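Hypothetical protein, similar to alpha-acetolactate decarboxylase (Staphylococcus aureus subsp. aureus, PDB 1XV2) probably acts as a zinc-dependent alpha-acetolactate decarboxylase, converting acetolactate to acetoin with release of carbon dioxide. Local coordinates at the zinc ion site. Numbering follows the deposited sequence.

The zinc ion site. Residues 39, 48-49, 127, 176, 178, 189, 237. With ZN (zinc ion), chain B.
Three-histidine zinc centre of the alpha-acetolactate decarboxylase family, the presumed active site. His176 and His178, both on strand 174-181, reach the metal through NE2, whereas His189 on strand 187-190 turns ND1 toward it. The three nitrogens occupy one face of a distorted six-coordinate shell, with His176 NE2 2.3 Å from ZN. Waters 1, 2 and 3 fill the opposite face, roughly across from His176, His178 and His189 respectively; a substrate could plausibly displace some. His176 holds CG anti to the backbone N (chi1 -176°), while His178 places CG beside its own N (chi1 -75°), so that alternate residues of one strand converge on the ion through their NE2 tips. Ile39 CD1 lies over the centre of one face of the His176 ring, and its CB over one face of the His178 ring, offset toward the rim. Away from the metal, His178 ND1 donates to Val49 O at 2.9 Å, close to the imidazole plane but above the carbonyl plane; with the zinc bond this restrains ring rotation. Binding through ND1 leaves His189 NE2 to donate almost straight, in plane and 168° at H, to the terminal carboxylate OXT of the poorly ordered Glu237 at 3.2 Å. Arg127 lays its guanidinium across one face of His189, NH2 3.4 Å above the ring plane. The chain of Glu48 bends at chi2, bringing OE1 to 2.6 Å from water 1, to which Arg127 NH2 also hydrogen-bonds at 3.0 Å. A salt bridge links Arg127 NE and Glu48 OE2 (2.9 Å), although its hydrogen-bond geometry is weak. Glu48 could accept a proton from water 1 and Arg127 could pair with a substrate carboxylate; their charges may tune the water's ionisation.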
ATOM      1  N   ILE A  39       2.982 -11.286 -12.240  1.00 12.67           N
ATOM      2  CA  ILE A  39       2.911 -12.589 -11.604  1.00 13.07           C
ATOM      3  C   ILE A  39       1.612 -12.716 -10.823  1.00 13.49           C
ATOM      4  O   ILE A  39       0.991 -11.716 -10.466  1.00 14.07           O
ATOM      5  CB  ILE A  39       4.075 -12.763 -10.619  1.00 13.61           C
ATOM      6  CG1 ILE A  39       3.971 -11.696  -9.523  1.00 15.71           C
ATOM      7  CG2 ILE A  39       5.399 -12.626 -11.350  1.00 13.47           C
ATOM      8  CD1 ILE A  39       5.126 -11.687  -8.555  1.00 17.01           C
ATOM      9  N   GLU A  48       1.352 -21.249 -10.505  1.00 17.57           N
ATOM     10  CA  GLU A  48       2.072 -20.008 -10.716  1.00 15.50           C
ATOM     11  C   GLU A  48       1.647 -19.329 -12.003  1.00 15.82           C
ATOM     12  O   GLU A  48       1.734 -19.922 -13.077  1.00 15.33           O
ATOM     13  CB  GLU A  48       3.566 -20.312 -10.798  1.00 15.95           C
ATOM     14  CG  GLU A  48       4.085 -21.198  -9.678  1.00 14.39           C
ATOM     15  CD  GLU A  48       3.996 -20.524  -8.325  1.00 13.49           C
ATOM     16  OE1 GLU A  48       3.803 -19.290  -8.299  1.00 12.31           O
ATOM     17  OE2 GLU A  48       4.130 -21.223  -7.295  1.00 11.79           O
ATOM     18  N   VAL A  49       1.200 -18.083 -11.899  1.00 14.34           N
ATOM     19  CA  VAL A  49       0.797 -17.339 -13.080  1.00 14.91           C
ATOM     20  C   VAL A  49       1.924 -16.402 -13.495  1.00 15.80           C
ATOM     21  O   VAL A  49       2.505 -15.711 -12.660  1.00 14.48           O
ATOM     22  CB  VAL A  49      -0.467 -16.490 -12.819  1.00 14.53           C
ATOM     23  CG1 VAL A  49      -0.818 -15.682 -14.060  1.00 13.95           C
ATOM     24  CG2 VAL A  49      -1.626 -17.395 -12.432  1.00 16.53           C
ATOM     25  N   ARG A 127       9.410 -23.343  -7.896  1.00 12.89           N
ATOM     26  CA  ARG A 127       8.441 -24.149  -7.180  1.00 12.85           C
ATOM     27  C   ARG A 127       7.104 -23.880  -7.851  1.00 13.54           C
ATOM     28  O   ARG A 127       6.927 -22.850  -8.509  1.00 11.34           O
ATOM     29  CB  ARG A 127       8.380 -23.782  -5.686  1.00 14.31           C
ATOM     30  CG  ARG A 127       7.902 -22.372  -5.351  1.00 15.28           C
ATOM     31  CD  ARG A 127       6.374 -22.241  -5.309  1.00 16.28           C
ATOM     32  NE  ARG A 127       5.958 -20.862  -5.035  1.00 15.31           N
ATOM     33  CZ  ARG A 127       6.056 -20.262  -3.853  1.00 16.26           C
ATOM     34  NH1 ARG A 127       6.548 -20.914  -2.806  1.00 16.01           N
ATOM     35  NH2 ARG A 127       5.683 -18.994  -3.720  1.00 14.68           N
ATOM     36  N   HIS A 176      10.272 -10.485  -6.078  1.00 16.39           N
ATOM     37  CA  HIS A 176       9.298 -11.556  -6.225  1.00 15.79           C
ATOM     38  C   HIS A 176       9.270 -11.782  -7.727  1.00 14.69           C
ATOM     39  O   HIS A 176       8.798 -10.932  -8.483  1.00 13.21           O
ATOM     40  CB  HIS A 176       7.922 -11.133  -5.703  1.00 17.44           C
ATOM     41  CG  HIS A 176       6.902 -12.229  -5.746  1.00 18.93           C
ATOM     42  ND1 HIS A 176       5.637 -12.091  -5.217  1.00 20.58           N
ATOM     43  CD2 HIS A 176       6.955 -13.475  -6.274  1.00 18.66           C
ATOM     44  CE1 HIS A 176       4.954 -13.205  -5.417  1.00 21.33           C
ATOM     45  NE2 HIS A 176       5.731 -14.059  -6.057  1.00 18.08           N
ATOM     46  N   HIS A 178       8.887 -14.714 -11.175  1.00 11.47           N
ATOM     47  CA  HIS A 178       8.432 -15.978 -11.739  1.00 13.12           C
ATOM     48  C   HIS A 178       9.191 -16.177 -13.043  1.00 13.86           C
ATOM     49  O   HIS A 178       9.700 -15.216 -13.618  1.00 14.28           O
ATOM     50  CB  HIS A 178       6.928 -15.950 -12.025  1.00 10.08           C
ATOM     51  CG  HIS A 178       6.073 -16.054 -10.799  1.00 13.22           C
ATOM     52  ND1 HIS A 178       4.698 -16.133 -10.858  1.00 13.51           N
ATOM     53  CD2 HIS A 178       6.396 -16.096  -9.486  1.00 11.92           C
ATOM     54  CE1 HIS A 178       4.210 -16.221  -9.633  1.00 12.36           C
ATOM     55  NE2 HIS A 178       5.220 -16.201  -8.782  1.00 10.73           N
ATOM     56  N   HIS A 189       7.546 -20.122  -9.656  1.00 13.79           N
ATOM     57  CA  HIS A 189       8.027 -19.080  -8.753  1.00 13.36           C
ATOM     58  C   HIS A 189       9.518 -19.357  -8.544  1.00 12.85           C
ATOM     59  O   HIS A 189       9.886 -20.417  -8.043  1.00 12.57           O
ATOM     60  CB  HIS A 189       7.274 -19.181  -7.423  1.00 12.32           C
ATOM     61  CG  HIS A 189       7.759 -18.233  -6.370  1.00 12.27           C
ATOM     62  ND1 HIS A 189       7.259 -16.957  -6.227  1.00 13.01           N
ATOM     63  CD2 HIS A 189       8.677 -18.388  -5.387  1.00 13.61           C
ATOM     64  CE1 HIS A 189       7.842 -16.369  -5.198  1.00 13.18           C
ATOM     65  NE2 HIS A 189       8.709 -17.216  -4.671  1.00 13.71           N
ATOM     66  N   GLU A 237       8.275 -17.946   0.356  1.00 34.23           N
ATOM     67  CA  GLU A 237       8.763 -17.481  -0.935  1.00 35.68           C
ATOM     68  C   GLU A 237      10.276 -17.389  -1.092  1.00 35.06           C
ATOM     69  O   GLU A 237      11.004 -17.646  -0.111  1.00 34.34           O
ATOM     70  CB  GLU A 237       8.125 -16.133  -1.266  1.00 38.63           C
ATOM     71  CG  GLU A 237       6.631 -16.232  -1.541  1.00 42.10           C
ATOM     72  CD  GLU A 237       6.072 -14.963  -2.144  1.00 44.35           C
ATOM     73  OE1 GLU A 237       6.619 -14.494  -3.165  1.00 45.06           O
ATOM     74  OE2 GLU A 237       5.081 -14.435  -1.602  1.00 48.21           O
ATOM     75  OXT GLU A 237      10.710 -17.061  -2.216  1.00 33.05           O
TER
HETATM   76 ZN    ZN B 801       5.106 -16.181  -6.531  1.00 17.49          ZN
HETATM   77  O   HOH W   1       3.867 -18.193  -5.970  1.00 14.63           O
HETATM   78  O   HOH W   2       4.070 -16.292  -4.251  1.00 18.22           O
HETATM   79  O   HOH W   3       2.660 -16.046  -6.155  1.00 12.83           O